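Plasmodesmata-located protein 5 (PDB 6GRE) negatively regulates plasmodesmal permeability during salicylic acid-triggered immune responses through callose deposition, and is required for systemic acquired resistance. Local coordinates at residues Tyr61-Asp69 with Val165-Ser173; Lys118-Met129 with Asp191-Leu202. All coordinates share one frame; numbering follows the deposited sequence. Where two conformers were deposited one is given.

Contact 1. Residues Tyr61-Asp69 with Val165-Ser173; sequences YGIYQCRGD and VAQCSGDLS. With NA (sodium ion), chain K.
With CG turned anti to the backbone N in both Gln65 (chi1 -175°) and Gln167 (chi1 -169°), and both chains extended beyond it, the two glutamines reach out from opposing strands and approach each other from opposite directions. Strands 60-66 and 162-168 belong to the first and second Gnk2-homologous (DUF26) domains of this ectodomain, each built on a five-stranded antiparallel sheet, so the contact is part of the interface between the tandem domains. The strands run roughly antiparallel, with axes 9.5 Å apart, and side chains fill the gap. The two amide planes stand 70° apart. Gln65 lays its amide against the backbone at Cys168-Gly170, its CD 3.5 Å from Gly170 N, while the amide of Gln167 reaches the Cys66-Gly68 backbone. This reciprocity is consistent with the matching QCRGD and QCSGD sequences, whose Cys66 and Cys168 begin the C-X8-C-X2-C motif of the family; they turn away from the interface into disulfides with Cys75 and Cys177. Farther along, Ile63 points CD1 at Ser169, 3.3 Å from OG. That hydroxyl is fixed by a 2.6 Å hydrogen bond to Asp171 OD1, which it meets nearly along the C-O bond, and Asp171 OD2 forms a salt bridge with Lys204 and accepts a hydrogen bond from Gly114 N. At the other end, Arg67 lies beside Gln167 and touches Tyr154 and Tyr206 of the second domain. It grips Asp69 side-on: NE, 3.0 Å from Asp69 OD1, is met by the syn lone pair of that oxygen, whereas NH2 reaches the same oxygen from above the carboxylate plane; NH1 bonds Asn102. The second carboxylate oxygen, Asp69 OD2, binds a sodium ion at 2.0 Å, and Tyr154 OH from the other domain is a further ligand.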
loop_
_atom_site.group_PDB
_atom_site.type_symbol
_atom_site.label_atom_id
_atom_site.label_comp_id
_atom_site.label_asym_id
_atom_site.label_seq_id
_atom_site.Cartn_x
_atom_site.Cartn_y
_atom_site.Cartn_z
ATOM N N TYR A 61 12.865 -9.837 4.210
ATOM C CA TYR A 61 12.490 -8.574 4.803
ATOM C C TYR A 61 11.062 -8.269 4.362
ATOM O O TYR A 61 10.742 -8.406 3.198
ATOM C CB TYR A 61 13.410 -7.451 4.320
ATOM C CG TYR A 61 14.879 -7.691 4.585
ATOM C CD1 TYR A 61 15.634 -8.450 3.707
ATOM C CD2 TYR A 61 15.502 -7.156 5.697
ATOM C CE1 TYR A 61 16.982 -8.682 3.936
ATOM C CE2 TYR A 61 16.853 -7.375 5.940
ATOM C CZ TYR A 61 17.589 -8.141 5.052
ATOM O OH TYR A 61 18.918 -8.373 5.302
ATOM N N GLY A 62 10.251 -7.800 5.302
ATOM C CA GLY A 62 8.892 -7.495 4.901
ATOM C C GLY A 62 8.210 -6.509 5.809
ATOM O O GLY A 62 8.638 -6.225 6.940
ATOM N N ILE A 63 7.086 -6.005 5.285
ATOM C CA ILE A 63 6.162 -5.208 6.060
ATOM C C ILE A 63 4.731 -5.649 5.756
ATOM O O ILE A 63 4.452 -6.215 4.684
ATOM C CB ILE A 63 6.311 -3.698 5.757
ATOM C CG1 ILE A 63 5.864 -3.362 4.326
ATOM C CG2 ILE A 63 7.720 -3.211 6.032
ATOM C CD1 ILE A 63 5.692 -1.881 4.042
ATOM N N TYR A 64 3.828 -5.317 6.673
ATOM C CA TYR A 64 2.432 -5.143 6.282
ATOM C C TYR A 64 1.969 -3.773 6.756
ATOM O O TYR A 64 2.559 -3.165 7.646
ATOM C CB TYR A 64 1.514 -6.198 6.889
ATOM C CG TYR A 64 1.327 -6.029 8.368
ATOM C CD1 TYR A 64 2.242 -6.583 9.253
ATOM C CD2 TYR A 64 0.261 -5.319 8.900
ATOM C CE1 TYR A 64 2.113 -6.417 10.620
ATOM C CE2 TYR A 64 0.118 -5.149 10.266
ATOM C CZ TYR A 64 1.053 -5.695 11.136
ATOM O OH TYR A 64 0.926 -5.556 12.489
ATOM N N GLN A 65 0.904 -3.275 6.131
ATOM C CA GLN A 65 0.314 -2.044 6.561
ATOM C C GLN A 65 -1.173 -2.037 6.247
ATOM O O GLN A 65 -1.580 -2.253 5.122
ATOM C CB GLN A 65 0.927 -0.854 5.851
ATOM C CG GLN A 65 0.399 0.467 6.396
ATOM C CD GLN A 65 1.244 1.603 5.893
ATOM O OE1 GLN A 65 0.918 2.782 6.069
ATOM N NE2 GLN A 65 2.366 1.252 5.291
ATOM N N CYS A 66 -1.951 -1.799 7.300
ATOM C CA CYS A 66 -3.399 -1.633 7.188
ATOM C C CYS A 66 -3.729 -0.144 7.093
ATOM O O CYS A 66 -3.001 0.690 7.615
ATOM C CB CYS A 66 -4.096 -2.240 8.399
ATOM S SG CYS A 66 -3.973 -4.050 8.388
ATOM N N ARG A 67 -4.879 0.141 6.479
ATOM C CA ARG A 67 -5.461 1.473 6.493
ATOM C C ARG A 67 -5.435 1.987 7.942
ATOM O O ARG A 67 -5.707 1.228 8.888
ATOM C CB ARG A 67 -6.873 1.378 5.907
ATOM C CG ARG A 67 -7.223 2.378 4.819
ATOM C CD ARG A 67 -8.681 2.200 4.433
ATOM N NE ARG A 67 -9.544 2.454 5.583
ATOM C CZ ARG A 67 -10.789 2.019 5.727
ATOM N NH1 ARG A 67 -11.330 1.208 4.833
ATOM N NH2 ARG A 67 -11.481 2.395 6.790
ATOM N N GLY A 68 -5.136 3.276 8.121
ATOM C CA GLY A 68 -4.746 3.891 9.388
ATOM C C GLY A 68 -5.852 3.982 10.434
ATOM O O GLY A 68 -5.560 4.225 11.619
ATOM N N ASP A 69 -7.091 3.698 10.035
ATOM C CA ASP A 69 -8.226 3.765 10.946
ATOM C C ASP A 69 -8.860 2.382 11.154
ATOM O O ASP A 69 -9.920 2.279 11.777
ATOM C CB ASP A 69 -9.248 4.763 10.403
ATOM C CG ASP A 69 -9.724 4.458 8.991
ATOM O OD1 ASP A 69 -9.147 3.560 8.333
ATOM O OD2 ASP A 69 -10.649 5.154 8.531
ATOM N N VAL A 165 -8.741 9.363 0.288
ATOM C CA VAL A 165 -7.842 8.663 1.177
ATOM C C VAL A 165 -6.448 8.728 0.569
ATOM O O VAL A 165 -6.257 8.493 -0.635
ATOM C CB VAL A 165 -8.260 7.200 1.394
ATOM C CG1 VAL A 165 -7.310 6.432 2.313
ATOM C CG2 VAL A 165 -9.684 7.090 1.897
ATOM N N ALA A 166 -5.460 8.939 1.417
ATOM C CA ALA A 166 -4.036 8.849 0.958
ATOM C C ALA A 166 -3.241 8.141 2.027
ATOM O O ALA A 166 -3.491 8.316 3.222
ATOM C CB ALA A 166 -3.438 10.181 0.680
ATOM N N GLN A 167 -2.302 7.297 1.640
ATOM C CA GLN A 167 -1.499 6.580 2.653
ATOM C C GLN A 167 -0.092 6.380 2.096
ATOM O O GLN A 167 0.080 6.063 0.893
ATOM C CB GLN A 167 -2.061 5.207 3.058
ATOM C CG GLN A 167 -1.375 4.601 4.306
ATOM C CD GLN A 167 -2.089 3.542 5.163
ATOM O OE1 GLN A 167 -2.012 3.454 6.436
ATOM N NE2 GLN A 167 -2.721 2.632 4.468
ATOM N N CYS A 168 0.896 6.592 2.953
ATOM C CA CYS A 168 2.283 6.255 2.701
ATOM C C CYS A 168 2.658 4.954 3.378
ATOM O O CYS A 168 2.215 4.687 4.484
ATOM C CB CYS A 168 3.201 7.259 3.358
ATOM S SG CYS A 168 3.059 8.827 2.510
ATOM N N SER A 169 3.513 4.164 2.732
ATOM C CA SER A 169 4.131 3.040 3.372
ATOM C C SER A 169 4.762 3.521 4.691
ATOM O O SER A 169 5.439 4.533 4.718
ATOM C CB SER A 169 5.122 2.459 2.422
ATOM O OG SER A 169 5.617 1.204 2.862
ATOM N N GLY A 170 4.584 2.717 5.738
ATOM C CA GLY A 170 4.902 3.104 7.121
ATOM C C GLY A 170 6.381 3.286 7.357
ATOM O O GLY A 170 6.743 3.847 8.390
ATOM N N ASP A 171 7.232 2.825 6.429
ATOM C CA ASP A 171 8.676 2.926 6.584
ATOM C C ASP A 171 9.222 4.275 6.118
ATOM O O ASP A 171 10.396 4.572 6.378
ATOM C CB ASP A 171 9.390 1.828 5.807
ATOM C CG ASP A 171 9.123 1.927 4.327
ATOM O OD1 ASP A 171 7.912 1.784 3.957
ATOM O OD2 ASP A 171 10.060 2.225 3.568
ATOM N N LEU A 172 8.412 5.090 5.423
ATOM C CA LEU A 172 8.867 6.371 4.913
ATOM C C LEU A 172 8.936 7.378 6.063
ATOM O O LEU A 172 8.087 7.369 6.939
ATOM C CB LEU A 172 7.924 6.938 3.849
ATOM C CG LEU A 172 7.827 6.168 2.529
ATOM C CD1 LEU A 172 7.099 7.008 1.493
ATOM C CD2 LEU A 172 9.189 5.769 2.035
ATOM N N SER A 173 9.916 8.276 5.956
ATOM C CA SER A 173 9.993 9.409 6.877
ATOM C C SER A 173 8.858 10.388 6.585
ATOM O O SER A 173 8.196 10.327 5.553
ATOM C CB SER A 173 11.298 10.118 6.762
ATOM O OG SER A 173 11.379 10.805 5.526
HETATM NA NA NA K . -10.671 5.969 6.681
#

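Contact 2. Residues Lys118-Met129 with Asp191-Leu202; sequences KTLILNKCGQPM and DCGMAQGGYVYL. With EDO (1,2-ethanediol), chain J; EDO (1,2-ethanediol), chain G.
Backbone hydrogen bonds join Leu122 and Lys124 to Tyr201 and Tyr199 as antiparallel pairs, with Tyr201 N 2.8 Å from Leu122 O and Tyr199 N 2.9 Å from Lys124 O. Near Leu120 the register slips by one: Ile121 N and Leu122 N both donate to Tyr201 O, a classic beta bulge. Beyond the strands, less regular backbone bonds run from Gly126 N to Gly197 O, Gln196 N to Gln127 O and Met129 N to Met194 O.

The covalent link is the Cys125-Cys192 disulfide, 2.1 Å between SG atoms, with Gly198 opposite Cys125 offering no side chain to obstruct it. In the Gnk2-homologous fold it ties edge strand 120-125 to the C-terminal end of helix 174-192, beside the neighbouring strand 198-202.

Among side-chain polar contacts, Asn123 ND2 bonds Tyr199 O at 2.9 Å from above the carbonyl plane; that oxygen also accepts from Lys124 N. Gln196 NE2 bonds Pro128 O at 3.0 Å, the acceptor lying in the plane of its amide. A water bridges Met129 O and Met194 O.

Carbon-to-carbon packing covers the strands. Tyr199, whose CG sits between the backbone N and the carbonyl carbon (chi1 46°), lies side by side with Lys124 and comes within 3.5 Å of Lys124 CB at CZ, while Leu122 CD2 approaches Tyr199 CE1 at 3.7 Å. Leu120 and Leu202 cross at about a right angle, CD1 to CD2 3.9 Å.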
loop_
_atom_site.group_PDB
_atom_site.type_symbol
_atom_site.label_atom_id
_atom_site.label_comp_id
_atom_site.label_asym_id
_atom_site.label_seq_id
_atom_site.Cartn_x
_atom_site.Cartn_y
_atom_site.Cartn_z
ATOM N N LYS A 118 8.845 6.535 -5.816
ATOM C CA LYS A 118 7.685 7.267 -6.295
ATOM C C LYS A 118 7.224 6.724 -7.648
ATOM O O LYS A 118 6.400 7.362 -8.304
ATOM C CB LYS A 118 8.023 8.760 -6.364
ATOM C CG LYS A 118 8.333 9.360 -5.004
ATOM C CD LYS A 118 8.476 10.848 -5.015
ATOM C CE LYS A 118 9.664 11.307 -5.823
ATOM N NZ LYS A 118 9.685 12.786 -5.924
ATOM N N THR A 119 7.795 5.608 -8.100
ATOM C CA THR A 119 7.446 5.083 -9.427
ATOM C C THR A 119 5.968 4.677 -9.453
ATOM O O THR A 119 5.425 4.119 -8.493
ATOM C CB THR A 119 8.331 3.917 -9.874
ATOM O OG1 THR A 119 8.224 2.819 -8.999
ATOM C CG2 THR A 119 9.789 4.295 -9.962
ATOM N N LEU A 120 5.340 4.915 -10.613
ATOM C CA LEU A 120 3.963 4.546 -10.803
ATOM C C LEU A 120 3.799 3.034 -10.926
ATOM O O LEU A 120 4.559 2.364 -11.652
ATOM C CB LEU A 120 3.442 5.208 -12.072
ATOM C CG LEU A 120 2.001 4.823 -12.388
ATOM C CD1 LEU A 120 1.058 5.516 -11.413
ATOM C CD2 LEU A 120 1.653 5.175 -13.818
ATOM N N ILE A 121 2.818 2.488 -10.193
ATOM C CA ILE A 121 2.340 1.162 -10.409
ATOM C C ILE A 121 1.039 1.211 -11.203
ATOM O O ILE A 121 0.957 0.643 -12.289
ATOM C CB ILE A 121 2.208 0.372 -9.107
ATOM C CG1 ILE A 121 3.570 0.274 -8.421
ATOM C CG2 ILE A 121 1.578 -0.986 -9.374
ATOM C CD1 ILE A 121 3.549 -0.373 -7.075
ATOM N N LEU A 122 0.006 1.875 -10.686
ATOM C CA LEU A 122 -1.325 1.767 -11.273
ATOM C C LEU A 122 -2.088 3.065 -11.034
ATOM O O LEU A 122 -2.163 3.562 -9.921
ATOM C CB LEU A 122 -2.075 0.617 -10.602
ATOM C CG LEU A 122 -3.572 0.520 -10.905
ATOM C CD1 LEU A 122 -3.806 0.187 -12.365
ATOM C CD2 LEU A 122 -4.230 -0.546 -10.055
ATOM N N ASN A 123 -2.672 3.622 -12.084
ATOM C CA ASN A 123 -3.533 4.786 -12.020
ATOM C C ASN A 123 -4.763 4.494 -12.872
ATOM O O ASN A 123 -4.640 4.232 -14.068
ATOM C CB ASN A 123 -2.778 6.024 -12.496
ATOM C CG ASN A 123 -3.559 7.303 -12.669
ATOM O OD1 ASN A 123 -3.098 8.167 -13.403
ATOM N ND2 ASN A 123 -4.702 7.445 -12.034
ATOM N N LYS A 124 -5.946 4.531 -12.266
ATOM C CA LYS A 124 -7.180 4.406 -13.028
ATOM C C LYS A 124 -8.098 5.548 -12.625
ATOM O O LYS A 124 -8.161 5.926 -11.447
ATOM C CB LYS A 124 -7.895 3.079 -12.772
ATOM C CG LYS A 124 -9.141 2.860 -13.618
ATOM C CD LYS A 124 -9.600 1.454 -13.737
ATOM C CE LYS A 124 -10.678 1.358 -14.798
ATOM N NZ LYS A 124 -11.377 0.054 -14.718
ATOM N N CYS A 125 -8.751 6.170 -13.599
ATOM C CA CYS A 125 -9.739 7.221 -13.393
ATOM C C CYS A 125 -11.142 6.718 -13.710
ATOM O O CYS A 125 -11.340 5.895 -14.616
ATOM C CB CYS A 125 -9.505 8.419 -14.285
ATOM S SG CYS A 125 -7.894 9.217 -14.062
ATOM N N GLY A 126 -12.130 7.260 -13.004
ATOM C CA GLY A 126 -13.540 7.006 -13.332
ATOM C C GLY A 126 -13.962 7.795 -14.553
ATOM O O GLY A 126 -13.169 8.506 -15.178
ATOM N N GLN A 127 -15.261 7.709 -14.892
ATOM C CA GLN A 127 -15.808 8.461 -16.033
ATOM C C GLN A 127 -16.018 9.917 -15.629
ATOM O O GLN A 127 -16.107 10.228 -14.434
ATOM C CB GLN A 127 -17.050 7.769 -16.601
ATOM C CG GLN A 127 -18.143 7.456 -15.594
ATOM C CD GLN A 127 -19.161 6.518 -16.203
ATOM O OE1 GLN A 127 -19.933 6.897 -17.079
ATOM N NE2 GLN A 127 -19.151 5.276 -15.766
ATOM N N PRO A 128 -16.079 10.886 -16.581
ATOM C CA PRO A 128 -16.164 12.307 -16.235
ATOM C C PRO A 128 -17.418 12.655 -15.422
ATOM O O PRO A 128 -18.453 12.051 -15.646
ATOM C CB PRO A 128 -16.273 13.067 -17.567
ATOM C CG PRO A 128 -15.770 12.096 -18.596
ATOM C CD PRO A 128 -15.962 10.701 -18.041
ATOM N N MET A 129 -17.290 13.638 -14.520
ATOM C CA MET A 129 -18.447 14.237 -13.819
ATOM C C MET A 129 -19.289 15.006 -14.846
ATOM O O MET A 129 -18.763 15.408 -15.896
ATOM C CB MET A 129 -18.005 15.168 -12.683
ATOM C CG MET A 129 -17.680 14.405 -11.397
ATOM S SD MET A 129 -17.038 15.414 -10.017
ATOM C CE MET A 129 -15.310 15.580 -10.466
ATOM N N ASP A 191 -5.008 14.078 -13.582
ATOM C CA ASP A 191 -5.561 13.098 -14.498
ATOM C C ASP A 191 -6.999 12.705 -14.186
ATOM O O ASP A 191 -7.746 12.456 -15.149
ATOM C CB ASP A 191 -4.664 11.884 -14.607
ATOM C CG ASP A 191 -3.434 12.198 -15.451
ATOM O OD1 ASP A 191 -3.516 13.129 -16.251
ATOM O OD2 ASP A 191 -2.448 11.565 -15.247
ATOM N N CYS A 192 -7.393 12.634 -12.906
ATOM C CA CYS A 192 -8.720 12.133 -12.510
ATOM C C CYS A 192 -9.575 13.226 -11.840
ATOM O O CYS A 192 -10.662 12.910 -11.410
ATOM C CB CYS A 192 -8.652 10.977 -11.519
ATOM S SG CYS A 192 -7.633 9.573 -12.034
ATOM N N GLY A 193 -9.112 14.470 -11.775
ATOM C CA GLY A 193 -9.748 15.482 -10.907
ATOM C C GLY A 193 -11.149 15.863 -11.362
ATOM O O GLY A 193 -11.920 16.367 -10.572
ATOM N N MET A 194 -11.448 15.627 -12.642
ATOM C CA MET A 194 -12.758 15.930 -13.214
ATOM C C MET A 194 -13.631 14.672 -13.327
ATOM O O MET A 194 -14.756 14.773 -13.839
ATOM C CB MET A 194 -12.594 16.575 -14.596
ATOM C CG MET A 194 -11.765 17.844 -14.550
ATOM S SD MET A 194 -11.913 18.858 -16.046
ATOM C CE MET A 194 -13.578 19.492 -15.852
ATOM N N ALA A 195 -13.142 13.521 -12.829
ATOM C CA ALA A 195 -13.771 12.216 -12.968
ATOM C C ALA A 195 -14.541 11.842 -11.689
ATOM O O ALA A 195 -14.359 12.425 -10.614
ATOM C CB ALA A 195 -12.726 11.160 -13.258
ATOM N N GLN A 196 -15.370 10.826 -11.836
ATOM C CA GLN A 196 -16.113 10.214 -10.762
ATOM C C GLN A 196 -15.202 9.199 -10.073
ATOM O O GLN A 196 -15.385 7.971 -10.152
ATOM C CB GLN A 196 -17.376 9.554 -11.296
ATOM C CG GLN A 196 -18.226 10.562 -12.035
ATOM C CD GLN A 196 -19.522 9.949 -12.480
ATOM O OE1 GLN A 196 -20.146 9.177 -11.744
ATOM N NE2 GLN A 196 -19.912 10.282 -13.700
ATOM N N GLY A 197 -14.210 9.739 -9.389
ATOM C CA GLY A 197 -13.308 8.911 -8.647
ATOM C C GLY A 197 -12.060 8.585 -9.441
ATOM O O GLY A 197 -11.954 8.811 -10.654
ATOM N N GLY A 198 -11.094 8.065 -8.710
ATOM C CA GLY A 198 -9.876 7.595 -9.338
ATOM C C GLY A 198 -8.858 7.246 -8.286
ATOM O O GLY A 198 -9.035 7.509 -7.089
ATOM N N TYR A 199 -7.773 6.619 -8.705
ATOM C CA TYR A 199 -6.760 6.193 -7.769
ATOM C C TYR A 199 -5.394 6.216 -8.424
ATOM O O TYR A 199 -5.257 5.952 -9.622
ATOM C CB TYR A 199 -7.024 4.831 -7.138
ATOM C CG TYR A 199 -7.443 3.705 -8.051
ATOM C CD1 TYR A 199 -6.525 2.997 -8.816
ATOM C CD2 TYR A 199 -8.766 3.297 -8.099
ATOM C CE1 TYR A 199 -6.908 1.904 -9.585
ATOM C CE2 TYR A 199 -9.170 2.226 -8.883
ATOM C CZ TYR A 199 -8.234 1.539 -9.630
ATOM O OH TYR A 199 -8.682 0.487 -10.405
ATOM N N VAL A 200 -4.372 6.542 -7.638
ATOM C CA VAL A 200 -2.995 6.510 -8.047
ATOM C C VAL A 200 -2.234 5.713 -7.004
ATOM O O VAL A 200 -2.145 6.143 -5.834
ATOM C CB VAL A 200 -2.374 7.914 -8.138
ATOM C CG1 VAL A 200 -0.887 7.870 -8.396
ATOM C CG2 VAL A 200 -3.060 8.757 -9.180
ATOM N N TYR A 201 -1.600 4.630 -7.412
ATOM C CA TYR A 201 -0.762 3.800 -6.575
ATOM C C TYR A 201 0.662 3.959 -7.085
ATOM O O TYR A 201 0.950 3.544 -8.231
ATOM C CB TYR A 201 -1.220 2.330 -6.616
ATOM C CG TYR A 201 -2.519 2.087 -5.896
ATOM C CD1 TYR A 201 -2.547 1.873 -4.522
ATOM C CD2 TYR A 201 -3.725 2.156 -6.560
ATOM C CE1 TYR A 201 -3.733 1.717 -3.830
ATOM C CE2 TYR A 201 -4.932 2.008 -5.887
ATOM C CZ TYR A 201 -4.927 1.843 -4.514
ATOM O OH TYR A 201 -6.134 1.697 -3.897
ATOM N N LEU A 202 1.516 4.547 -6.247
ATOM C CA LEU A 202 2.954 4.580 -6.478
ATOM C C LEU A 202 3.584 3.487 -5.640
ATOM O O LEU A 202 2.972 2.876 -4.774
ATOM C CB LEU A 202 3.520 5.945 -6.115
ATOM C CG LEU A 202 2.842 7.141 -6.770
ATOM C CD1 LEU A 202 3.551 8.434 -6.358
ATOM C CD2 LEU A 202 2.761 7.013 -8.295
HETATM C C1 EDO J . -14.004 5.262 -16.560
HETATM O O1 EDO J . -13.184 4.258 -15.968
HETATM C C2 EDO J . -13.297 6.075 -17.615
HETATM O O2 EDO J . -14.185 6.851 -18.432
HETATM C C1 EDO G . -11.743 -0.941 -11.190
HETATM O O1 EDO G . -11.449 0.075 -10.220
HETATM C C2 EDO G . -12.802 -0.437 -12.161
HETATM O O2 EDO G . -14.101 -0.491 -11.563
HETATM O O HOH W 1 -1.089 8.434 -15.011
HETATM O O HOH W 2 -15.771 16.366 -15.995
#

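Both contacts reach the sheet of the second Gnk2-homologous domain but do not touch; the centres of contacts 1 and 2 are about 20 Å apart. Contact 1 is buried near the centre of the chain and joins strand 162-168 to the first domain; contact 2 lies farther out, is partly buried and joins two segments of the second domain. Across contact 1 no clear hydrogen bond joins the two backbones: long side chains reach opposing backbone, and a sodium ion has ligands from both sides. In contact 2, backbone bonds join the two strands, with a bulge, and a disulfide joins the edge strand to helix 174-192. Strand 205-211 lies between strands 162-168 and 198-202.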